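Local coordinates for protein trehalose-6-phosphate phosphatase (PDB 5DXI) that is a phosphatase-domain protein of the HAD superfamily, with a magnesium site at the strand ends of its Rossmann-like core, at residues A[6-11]-A[280-285]; A[25-30]-A[62-67]; A[229-234]-A[267-272]. All coordinates share one frame; numbering follows the deposited sequence.

Contact 1 of 3, residues A[6-11]-A[280-285]; sequences PALNRP and AIAHLN
Leu8 lays its side chain against that of Leu284, the two crossing obliquely: Leu8 CB lies 3.9 Å from Leu284 CD2, and Leu8 CD2 lies 4.0 Å from Leu284 CD1. Leu8 CG stands anti to its backbone N (chi1 176°), which carries the branch over to the Leu284 methyls. The guanidinium of Arg10 meets the same methyl, Arg10 NE being 3.9 Å from Leu284 CD2, while Arg10 NH1 forms a salt bridge to Glu292 of helix 287-298. Ala282, two residues before Leu284, also faces Leu8: Ala282 CB lies 3.7 Å from Leu8 CA. The ring of His283 turns one face to Ala7, whose CA makes a CH-pi contact 28° off the ring normal; CG of His283 lies between its backbone N and carbonyl carbon (chi1 73°), which sets the ring beside the Pro6-Ala7 peptide. His283 ND1 is hydrogen-bonded to Thr5 OG1. The backbones meet in a single beta bridge, in which His283 N donates to Pro6 O at 3.1 Å and Leu8 N to His283 O, also at 3.1 Å. An extended N-terminal segment, leading directly into helix 10-19, thus flanks strand 282-284, the outermost strand on this side of the mixed core sheet of a HAD-type alpha/beta fold.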
loop_
_atom_site.group_PDB
_atom_site.type_symbol
_atom_site.label_atom_id
_atom_site.label_comp_id
_atom_site.label_asym_id
_atom_site.label_seq_id
_atom_site.Cartn_x
_atom_site.Cartn_y
_atom_site.Cartn_z
ATOM N N PRO A 6 -3.523 -9.866 -16.820
ATOM C CA PRO A 6 -4.943 -10.125 -17.089
ATOM C C PRO A 6 -5.855 -9.361 -16.126
ATOM O O PRO A 6 -5.420 -9.011 -15.030
ATOM C CB PRO A 6 -5.087 -11.634 -16.852
ATOM C CG PRO A 6 -3.966 -11.996 -15.950
ATOM C CD PRO A 6 -2.846 -11.025 -16.209
ATOM N N ALA A 7 -7.098 -9.115 -16.519
ATOM C CA ALA A 7 -8.076 -8.550 -15.580
ATOM C C ALA A 7 -8.286 -9.553 -14.460
ATOM O O ALA A 7 -8.146 -10.763 -14.672
ATOM C CB ALA A 7 -9.401 -8.231 -16.278
ATOM N N LEU A 8 -8.599 -9.059 -13.268
ATOM C CA LEU A 8 -8.851 -9.926 -12.118
ATOM C C LEU A 8 -10.017 -10.864 -12.394
ATOM O O LEU A 8 -11.053 -10.446 -12.909
ATOM C CB LEU A 8 -9.152 -9.090 -10.858
ATOM C CG LEU A 8 -9.539 -9.867 -9.590
ATOM C CD1 LEU A 8 -8.424 -10.818 -9.134
ATOM C CD2 LEU A 8 -9.944 -8.900 -8.465
ATOM N N ASN A 9 -9.830 -12.131 -12.050
ATOM C CA ASN A 9 -10.869 -13.149 -12.139
ATOM C C ASN A 9 -11.776 -13.065 -10.895
ATOM O O ASN A 9 -11.563 -13.760 -9.908
ATOM C CB ASN A 9 -10.210 -14.530 -12.266
ATOM C CG ASN A 9 -11.200 -15.653 -12.546
ATOM O OD1 ASN A 9 -12.387 -15.554 -12.240
ATOM N ND2 ASN A 9 -10.699 -16.740 -13.132
ATOM N N ARG A 10 -12.786 -12.206 -10.948
ATOM C CA ARG A 10 -13.594 -11.952 -9.763
ATOM C C ARG A 10 -14.355 -13.190 -9.249
ATOM O O ARG A 10 -14.378 -13.418 -8.042
ATOM C CB ARG A 10 -14.546 -10.783 -10.028
ATOM C CG ARG A 10 -13.798 -9.521 -10.460
ATOM C CD ARG A 10 -14.677 -8.291 -10.459
ATOM N NE ARG A 10 -14.213 -7.272 -11.399
ATOM C CZ ARG A 10 -14.775 -6.074 -11.516
ATOM N NH1 ARG A 10 -15.796 -5.750 -10.723
ATOM N NH2 ARG A 10 -14.317 -5.197 -12.403
ATOM N N PRO A 11 -14.945 -14.012 -10.150
ATOM C CA PRO A 11 -15.610 -15.224 -9.635
ATOM C C PRO A 11 -14.695 -16.180 -8.877
ATOM O O PRO A 11 -15.120 -16.728 -7.853
ATOM C CB PRO A 11 -16.156 -15.879 -10.906
ATOM C CG PRO A 11 -16.460 -14.705 -11.792
ATOM C CD PRO A 11 -15.300 -13.764 -11.564
ATOM N N ALA A 280 2.190 -7.708 -9.834
ATOM C CA ALA A 280 0.897 -8.250 -9.440
ATOM C C ALA A 280 0.428 -9.292 -10.457
ATOM O O ALA A 280 0.882 -9.306 -11.604
ATOM C CB ALA A 280 -0.144 -7.121 -9.292
ATOM N N ILE A 281 -0.483 -10.162 -10.041
ATOM C CA ILE A 281 -0.922 -11.258 -10.894
ATOM C C ILE A 281 -2.075 -10.849 -11.801
ATOM O O ILE A 281 -2.364 -11.513 -12.801
ATOM C CB ILE A 281 -1.354 -12.469 -10.036
ATOM C CG1 ILE A 281 -1.471 -13.731 -10.893
ATOM C CG2 ILE A 281 -2.650 -12.172 -9.293
ATOM C CD1 ILE A 281 -1.762 -14.990 -10.098
ATOM N N ALA A 282 -2.714 -9.732 -11.458
ATOM C CA ALA A 282 -3.864 -9.230 -12.202
ATOM C C ALA A 282 -4.091 -7.746 -11.899
ATOM O O ALA A 282 -3.516 -7.194 -10.950
ATOM C CB ALA A 282 -5.112 -10.044 -11.859
ATOM N N HIS A 283 -4.949 -7.102 -12.677
ATOM C CA HIS A 283 -5.270 -5.706 -12.397
ATOM C C HIS A 283 -6.770 -5.423 -12.335
ATOM O O HIS A 283 -7.587 -6.200 -12.839
ATOM C CB HIS A 283 -4.655 -4.805 -13.453
ATOM C CG HIS A 283 -5.362 -4.901 -14.763
ATOM N ND1 HIS A 283 -5.104 -5.910 -15.665
ATOM C CD2 HIS A 283 -6.398 -4.192 -15.274
ATOM C CE1 HIS A 283 -5.916 -5.788 -16.702
ATOM N NE2 HIS A 283 -6.712 -4.757 -16.487
ATOM N N LEU A 284 -7.097 -4.290 -11.706
ATOM C CA LEU A 284 -8.415 -3.660 -11.764
ATOM C C LEU A 284 -8.154 -2.231 -12.183
ATOM O O LEU A 284 -7.197 -1.622 -11.704
ATOM C CB LEU A 284 -9.142 -3.694 -10.418
ATOM C CG LEU A 284 -9.651 -5.043 -9.919
ATOM C CD1 LEU A 284 -10.097 -4.945 -8.459
ATOM C CD2 LEU A 284 -10.766 -5.573 -10.812
ATOM N N ASN A 285 -8.987 -1.691 -13.069
ATOM C CA ASN A 285 -8.696 -0.412 -13.687
ATOM C C ASN A 285 -8.655 0.736 -12.683
ATOM O O ASN A 285 -7.771 1.584 -12.749
ATOM C CB ASN A 285 -9.733 -0.100 -14.774
ATOM C CG ASN A 285 -9.546 -0.943 -16.008
ATOM O OD1 ASN A 285 -8.466 -1.485 -16.246
ATOM N ND2 ASN A 285 -10.606 -1.082 -16.793
#

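Contact 2 of 3, residues A[25-30]-A[62-67]. With MG (magnesium ion), chain E; BEF (beryllium trifluoride ion), chain F; GLC (alpha-D-glucopyranose), chain C; GLC (alpha-D-glucopyranose), chain B.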
loop_
_atom_site.group_PDB
_atom_site.type_symbol
_atom_site.label_atom_id
_atom_site.label_comp_id
_atom_site.label_asym_id
_atom_site.label_seq_id
_atom_site.Cartn_x
_atom_site.Cartn_y
_atom_site.Cartn_z
ATOM N N PHE A 25 -6.840 -9.120 4.380
ATOM C CA PHE A 25 -6.934 -8.061 3.389
ATOM C C PHE A 25 -5.859 -7.005 3.627
ATOM O O PHE A 25 -5.713 -6.487 4.749
ATOM C CB PHE A 25 -8.329 -7.414 3.430
ATOM C CG PHE A 25 -9.442 -8.352 3.038
ATOM C CD1 PHE A 25 -9.811 -8.496 1.708
ATOM C CD2 PHE A 25 -10.093 -9.122 3.996
ATOM C CE1 PHE A 25 -10.828 -9.371 1.343
ATOM C CE2 PHE A 25 -11.107 -10.002 3.637
ATOM C CZ PHE A 25 -11.478 -10.122 2.307
ATOM N N LEU A 26 -5.134 -6.668 2.564
ATOM C CA LEU A 26 -4.012 -5.740 2.629
ATOM C C LEU A 26 -4.234 -4.613 1.635
ATOM O O LEU A 26 -3.858 -4.703 0.451
ATOM C CB LEU A 26 -2.705 -6.469 2.333
ATOM C CG LEU A 26 -2.502 -7.708 3.199
ATOM C CD1 LEU A 26 -1.513 -8.689 2.529
ATOM C CD2 LEU A 26 -2.035 -7.319 4.597
ATOM N N PHE A 27 -4.846 -3.540 2.121
ATOM C CA PHE A 27 -5.318 -2.485 1.231
ATOM C C PHE A 27 -4.462 -1.249 1.257
ATOM O O PHE A 27 -4.314 -0.600 2.295
ATOM C CB PHE A 27 -6.746 -2.035 1.575
ATOM C CG PHE A 27 -7.778 -3.110 1.460
ATOM C CD1 PHE A 27 -7.613 -4.168 0.561
ATOM C CD2 PHE A 27 -8.947 -3.040 2.213
ATOM C CE1 PHE A 27 -8.586 -5.150 0.443
ATOM C CE2 PHE A 27 -9.921 -4.020 2.100
ATOM C CZ PHE A 27 -9.741 -5.080 1.213
ATOM N N ASP A 28 -3.946 -0.899 0.093
ATOM C CA ASP A 28 -3.545 0.465 -0.152
ATOM C C ASP A 28 -4.767 1.390 -0.017
ATOM O O ASP A 28 -5.886 0.941 -0.263
ATOM C CB ASP A 28 -2.976 0.594 -1.542
ATOM C CG ASP A 28 -2.480 1.945 -1.791
ATOM O OD1 ASP A 28 -1.765 2.374 -0.887
ATOM O OD2 ASP A 28 -2.822 2.585 -2.804
ATOM N N TYR A 29 -4.563 2.668 0.323
ATOM C CA TYR A 29 -5.686 3.613 0.394
ATOM C C TYR A 29 -5.783 4.485 -0.859
ATOM O O TYR A 29 -6.661 4.276 -1.699
ATOM C CB TYR A 29 -5.599 4.521 1.634
ATOM C CG TYR A 29 -6.799 5.456 1.728
ATOM C CD1 TYR A 29 -8.067 4.951 1.996
ATOM C CD2 TYR A 29 -6.670 6.822 1.513
ATOM C CE1 TYR A 29 -9.174 5.775 2.065
ATOM C CE2 TYR A 29 -7.788 7.672 1.580
ATOM C CZ TYR A 29 -9.036 7.129 1.865
ATOM O OH TYR A 29 -10.164 7.929 1.947
ATOM N N ASP A 30 -4.875 5.440 -1.009
ATOM C CA ASP A 30 -4.966 6.395 -2.116
ATOM C C ASP A 30 -4.834 5.761 -3.496
ATOM O O ASP A 30 -3.930 4.986 -3.754
ATOM C CB ASP A 30 -3.912 7.489 -1.972
ATOM C CG ASP A 30 -4.191 8.403 -0.795
ATOM O OD1 ASP A 30 -5.068 9.281 -0.937
ATOM O OD2 ASP A 30 -3.537 8.246 0.260
ATOM N N ASN A 62 -12.134 -12.573 9.017
ATOM C CA ASN A 62 -11.417 -11.542 8.274
ATOM C C ASN A 62 -10.553 -10.635 9.149
ATOM O O ASN A 62 -10.974 -10.209 10.224
ATOM C CB ASN A 62 -12.405 -10.681 7.494
ATOM C CG ASN A 62 -13.116 -11.454 6.400
ATOM O OD1 ASN A 62 -12.674 -12.529 5.991
ATOM N ND2 ASN A 62 -14.232 -10.913 5.930
ATOM N N GLN A 63 -9.348 -10.341 8.670
ATOM C CA GLN A 63 -8.500 -9.295 9.239
ATOM C C GLN A 63 -8.167 -8.294 8.135
ATOM O O GLN A 63 -7.670 -8.674 7.067
ATOM C CB GLN A 63 -7.213 -9.871 9.824
ATOM C CG GLN A 63 -7.397 -10.768 11.031
ATOM C CD GLN A 63 -7.938 -10.007 12.218
ATOM O OE1 GLN A 63 -7.241 -9.178 12.804
ATOM N NE2 GLN A 63 -9.188 -10.277 12.577
ATOM N N ILE A 64 -8.450 -7.022 8.373
ATOM C CA ILE A 64 -8.238 -6.020 7.337
ATOM C C ILE A 64 -7.209 -4.976 7.746
ATOM O O ILE A 64 -7.288 -4.403 8.837
ATOM C CB ILE A 64 -9.542 -5.302 6.981
ATOM C CG1 ILE A 64 -10.617 -6.310 6.569
ATOM C CG2 ILE A 64 -9.298 -4.274 5.879
ATOM C CD1 ILE A 64 -12.002 -5.675 6.482
ATOM N N TRP A 65 -6.251 -4.721 6.860
ATOM C CA TRP A 65 -5.229 -3.714 7.106
ATOM C C TRP A 65 -5.182 -2.675 5.990
ATOM O O TRP A 65 -5.234 -3.017 4.794
ATOM C CB TRP A 65 -3.856 -4.378 7.266
ATOM C CG TRP A 65 -3.682 -4.953 8.628
ATOM C CD1 TRP A 65 -4.270 -6.081 9.116
ATOM C CD2 TRP A 65 -2.884 -4.423 9.684
ATOM N NE1 TRP A 65 -3.882 -6.291 10.412
ATOM C CE2 TRP A 65 -3.037 -5.281 10.791
ATOM C CE3 TRP A 65 -2.052 -3.305 9.803
ATOM C CZ2 TRP A 65 -2.380 -5.065 12.003
ATOM C CZ3 TRP A 65 -1.407 -3.082 11.009
ATOM C CH2 TRP A 65 -1.569 -3.961 12.092
ATOM N N ILE A 66 -5.118 -1.409 6.401
ATOM C CA ILE A 66 -4.878 -0.299 5.496
ATOM C C ILE A 66 -3.401 0.071 5.585
ATOM O O ILE A 66 -2.919 0.473 6.643
ATOM C CB ILE A 66 -5.745 0.931 5.826
ATOM C CG1 ILE A 66 -7.206 0.515 6.104
ATOM C CG2 ILE A 66 -5.613 1.982 4.730
ATOM C CD1 ILE A 66 -7.870 -0.250 4.970
ATOM N N ILE A 67 -2.685 -0.105 4.478
ATOM C CA ILE A 67 -1.246 0.102 4.422
ATOM C C ILE A 67 -0.935 1.213 3.431
ATOM O O ILE A 67 -1.050 1.027 2.215
ATOM C CB ILE A 67 -0.522 -1.223 4.019
ATOM C CG1 ILE A 67 -0.960 -2.344 4.966
ATOM C CG2 ILE A 67 0.984 -1.043 4.010
ATOM C CD1 ILE A 67 -0.522 -3.716 4.559
HETATM MG MG MG E . -1.979 4.385 -3.490
HETATM BE BE BEF F . -1.689 3.878 -0.618
HETATM F F1 BEF F . -0.080 4.514 -0.254
HETATM F F2 BEF F . -1.944 5.232 -1.723
HETATM F F3 BEF F . -2.511 4.805 0.643
HETATM C C1 GLC C . -1.237 10.828 -1.137
HETATM C C2 GLC C . -0.539 11.583 -0.013
HETATM C C3 GLC C . 0.901 11.078 0.124
HETATM C C4 GLC C . 0.885 9.575 0.347
HETATM C C5 GLC C . 0.151 8.911 -0.814
HETATM C C6 GLC C . 0.017 7.423 -0.552
HETATM O O1 GLC C . -0.627 11.139 -2.389
HETATM O O2 GLC C . -0.558 12.975 -0.313
HETATM O O3 GLC C . 1.529 11.698 1.237
HETATM O O4 GLC C . 2.231 9.060 0.421
HETATM O O5 GLC C . -1.169 9.417 -0.930
HETATM O O6 GLC C . -0.842 7.225 0.577
HETATM C C1 GLC B . -1.384 10.616 -3.491
HETATM C C2 GLC B . -0.834 11.138 -4.801
HETATM C C3 GLC B . -1.075 12.638 -4.912
HETATM C C4 GLC B . -2.567 12.937 -4.800
HETATM C C5 GLC B . -3.076 12.378 -3.473
HETATM C C6 GLC B . -4.581 12.538 -3.304
HETATM O O2 GLC B . 0.565 10.888 -4.905
HETATM O O3 GLC B . -0.551 13.094 -6.162
HETATM O O4 GLC B . -2.794 14.348 -4.814
HETATM O O5 GLC B . -2.772 10.973 -3.393
HETATM O O6 GLC B . -5.242 11.667 -4.243
HETATM O O HOH W 1 0.044 3.856 -3.338
HETATM O O HOH W 2 -1.590 6.055 -4.571
#
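The carbonyl oxygen of Phe27 accepts a hydrogen bond from Ile67 N at 2.8 Å and is also approached by Ile66 CA at 3.3 Å, a weaker CA-H...O contact. Three further backbone bonds, between Phe25 and Gln63, Phe25 and Trp65, and Phe27 and Trp65, complete a parallel strand pair. On the sheet face carrying Phe25, Phe27, Ile64 and Ile66, the Phe25 ring turns its edge to the Asn62 amide, with CE2 of Phe25 3.7 Å from CG of Asn62 and the two planes 85° apart, close to perpendicular. Phe27 CE2 reaches Ile64 CG2 at 3.8 Å, while Ile66 CD1 sits at the Phe27 ring edge. On the face of Leu26 and Trp65, Leu26 lies alongside Ile67, both pointing the same way, with Leu26 CD2 3.9 Å from Ile67 CD1; Leu198 of helix 191-199 covers them. Beyond the strand, Asp28 CG stands anti to its backbone N (chi1 -176°), sending the carboxylate into the ligand site: Asp28 OD1 is bonded covalently to BE of the beryllium trifluoride at 1.5 Å, and Asp28 OD2 binds magnesium at 2.1 Å and is hydrogen-bonded to Thr32 OG1. The backbone nitrogens of Tyr29 and Asp30 both donate to fluorine F3, and Asp30 O joins the magnesium shell. The covalent Asp28-beryllium bond, with magnesium on the other carboxylate oxygen, is consistent with Asp28 being the covalently reacting aspartate of the HAD-type DxD motif.

Contact 3 of 3, residues A[229-234]-A[267-272]. With MG (magnesium ion), chain E.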
loop_
_atom_site.group_PDB
_atom_site.type_symbol
_atom_site.label_atom_id
_atom_site.label_comp_id
_atom_site.label_asym_id
_atom_site.label_seq_id
_atom_site.Cartn_x
_atom_site.Cartn_y
_atom_site.Cartn_z
ATOM N N LEU A 229 -5.761 -10.944 0.007
ATOM C CA LEU A 229 -6.071 -10.051 -1.104
ATOM C C LEU A 229 -5.378 -8.720 -0.874
ATOM O O LEU A 229 -5.595 -8.052 0.147
ATOM C CB LEU A 229 -7.575 -9.851 -1.265
ATOM C CG LEU A 229 -8.004 -8.783 -2.270
ATOM C CD1 LEU A 229 -7.502 -9.136 -3.681
ATOM C CD2 LEU A 229 -9.530 -8.601 -2.268
ATOM N N CYS A 230 -4.535 -8.347 -1.823
ATOM C CA CYS A 230 -3.708 -7.158 -1.679
ATOM C C CYS A 230 -3.884 -6.254 -2.887
ATOM O O CYS A 230 -3.690 -6.689 -4.029
ATOM C CB CYS A 230 -2.243 -7.557 -1.515
ATOM S SG CYS A 230 -1.047 -6.206 -1.420
ATOM N N LEU A 231 -4.246 -4.997 -2.632
ATOM C CA LEU A 231 -4.514 -4.033 -3.691
ATOM C C LEU A 231 -3.678 -2.767 -3.548
ATOM O O LEU A 231 -3.545 -2.230 -2.442
ATOM C CB LEU A 231 -5.998 -3.659 -3.708
ATOM C CG LEU A 231 -6.949 -4.806 -4.065
ATOM C CD1 LEU A 231 -8.205 -4.720 -3.196
ATOM C CD2 LEU A 231 -7.296 -4.790 -5.564
ATOM N N GLY A 232 -3.125 -2.292 -4.665
ATOM C CA GLY A 232 -2.376 -1.044 -4.677
ATOM C C GLY A 232 -2.152 -0.493 -6.078
ATOM O O GLY A 232 -2.279 -1.209 -7.068
ATOM N N ASP A 233 -1.808 0.788 -6.154
ATOM C CA ASP A 233 -1.827 1.507 -7.419
ATOM C C ASP A 233 -0.494 2.130 -7.777
ATOM O O ASP A 233 -0.335 2.635 -8.883
ATOM C CB ASP A 233 -2.889 2.624 -7.375
ATOM C CG ASP A 233 -2.479 3.788 -6.466
ATOM O OD1 ASP A 233 -2.602 4.959 -6.893
ATOM O OD2 ASP A 233 -2.020 3.533 -5.327
ATOM N N ASP A 234 0.461 2.135 -6.848
ATOM C CA ASP A 234 1.662 2.931 -7.087
ATOM C C ASP A 234 2.927 2.147 -6.768
ATOM O O ASP A 234 2.869 0.978 -6.386
ATOM C CB ASP A 234 1.616 4.231 -6.279
ATOM C CG ASP A 234 2.290 5.393 -6.994
ATOM O OD1 ASP A 234 2.984 5.161 -8.006
ATOM O OD2 ASP A 234 2.137 6.547 -6.530
ATOM N N TYR A 267 -3.435 -13.261 -3.608
ATOM C CA TYR A 267 -3.869 -12.441 -4.735
ATOM C C TYR A 267 -3.321 -11.002 -4.672
ATOM O O TYR A 267 -3.966 -10.095 -4.124
ATOM C CB TYR A 267 -5.397 -12.420 -4.829
ATOM C CG TYR A 267 -6.033 -13.794 -4.977
ATOM C CD1 TYR A 267 -6.156 -14.404 -6.224
ATOM C CD2 TYR A 267 -6.548 -14.462 -3.870
ATOM C CE1 TYR A 267 -6.744 -15.655 -6.362
ATOM C CE2 TYR A 267 -7.141 -15.704 -3.994
ATOM C CZ TYR A 267 -7.235 -16.297 -5.241
ATOM O OH TYR A 267 -7.833 -17.529 -5.347
ATOM N N PRO A 268 -2.116 -10.790 -5.222
ATOM C CA PRO A 268 -1.639 -9.412 -5.369
ATOM C C PRO A 268 -2.203 -8.797 -6.643
ATOM O O PRO A 268 -1.988 -9.316 -7.742
ATOM C CB PRO A 268 -0.122 -9.557 -5.444
ATOM C CG PRO A 268 0.109 -10.961 -5.945
ATOM C CD PRO A 268 -1.103 -11.792 -5.619
ATOM N N VAL A 269 -2.910 -7.683 -6.489
ATOM C CA VAL A 269 -3.687 -7.118 -7.581
ATOM C C VAL A 269 -3.378 -5.634 -7.751
ATOM O O VAL A 269 -3.557 -4.846 -6.820
ATOM C CB VAL A 269 -5.201 -7.298 -7.330
ATOM C CG1 VAL A 269 -5.996 -6.788 -8.518
ATOM C CG2 VAL A 269 -5.530 -8.763 -7.046
ATOM N N ALA A 270 -2.911 -5.249 -8.933
ATOM C CA ALA A 270 -2.624 -3.842 -9.194
ATOM C C ALA A 270 -3.883 -3.074 -9.568
ATOM O O ALA A 270 -4.788 -3.609 -10.205
ATOM C CB ALA A 270 -1.574 -3.689 -10.306
ATOM N N VAL A 271 -3.939 -1.816 -9.148
ATOM C CA VAL A 271 -4.993 -0.928 -9.604
ATOM C C VAL A 271 -4.408 -0.025 -10.672
ATOM O O VAL A 271 -3.506 0.780 -10.405
ATOM C CB VAL A 271 -5.606 -0.105 -8.461
ATOM C CG1 VAL A 271 -6.724 0.748 -8.999
ATOM C CG2 VAL A 271 -6.113 -1.036 -7.368
ATOM N N GLY A 272 -4.916 -0.178 -11.892
ATOM C CA GLY A 272 -4.407 0.554 -13.031
ATOM C C GLY A 272 -4.798 -0.134 -14.333
ATOM O O GLY A 272 -5.487 -1.149 -14.329
HETATM MG MG MG E . -1.979 4.385 -3.490
HETATM O O HOH W 3 -2.758 3.181 -11.270
HETATM O O HOH W 2 -1.590 6.055 -4.571
HETATM O O HOH W 1 0.044 3.856 -3.338
#
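The flat carboxylate of Asp233, whose CB lies 3.6 Å from Val271 O, gives OD2 to magnesium at 2.0 Å, and its OD1 forms a salt bridge to Lys179 and takes a weak bond from a magnesium-bound water. With CG between its backbone N and carbonyl carbon (chi1 72°), the Asp233 carboxylate leads away from strand 267-271 to the metal. Tyr267 meets Leu229 through CB, 4.1 Å from Leu229 CD1, while the Tyr267 side chain touches Leu12, Leu13 and Asn16 of helix 10-19. Strands 229-232 and 267-271 run parallel. Leu231 and Val269 stand side by side, pointing the same way, with Leu231 CD2 3.7 Å from Val269 CB. Cys230 and Pro268 face the opposite side of the sheet, against helix 235-253. Gly232 N reaches Val269 O only weakly, at 3.4 Å, whereas Val271 N donates to Gly232 O at 2.7 Å. Past the strands, one water donates to Val271 O at 2.7 Å and weakly to Asp233 O. Asp233 OD2 and Asp28 OD2 lie close together on magnesium, whose positive charge would offset the repulsion between the two carboxylates, as in other HAD phosphatases.

From the N terminus, residues 6-11 open contact 1, which closes only at 280-285 and so encloses nearly the whole chain, with contacts 2 and 3 inside it. Helix 10-19 leads into strand 23-27; contact 2 closes across the beta-alpha-beta unit through helix 47-58 before contact 3 opens, and contact 3 closes a second such unit through helix 235-253. All three reach one sheet, in which strands 62-67, 23-27, 227-232, 266-271 and 282-284 follow in order. Contacts 2 and 3 meet where strands 23-27 and 227-232 adjoin and share magnesium and two waters; contacts 1 and 3 meet through strands 266-271 and 282-284.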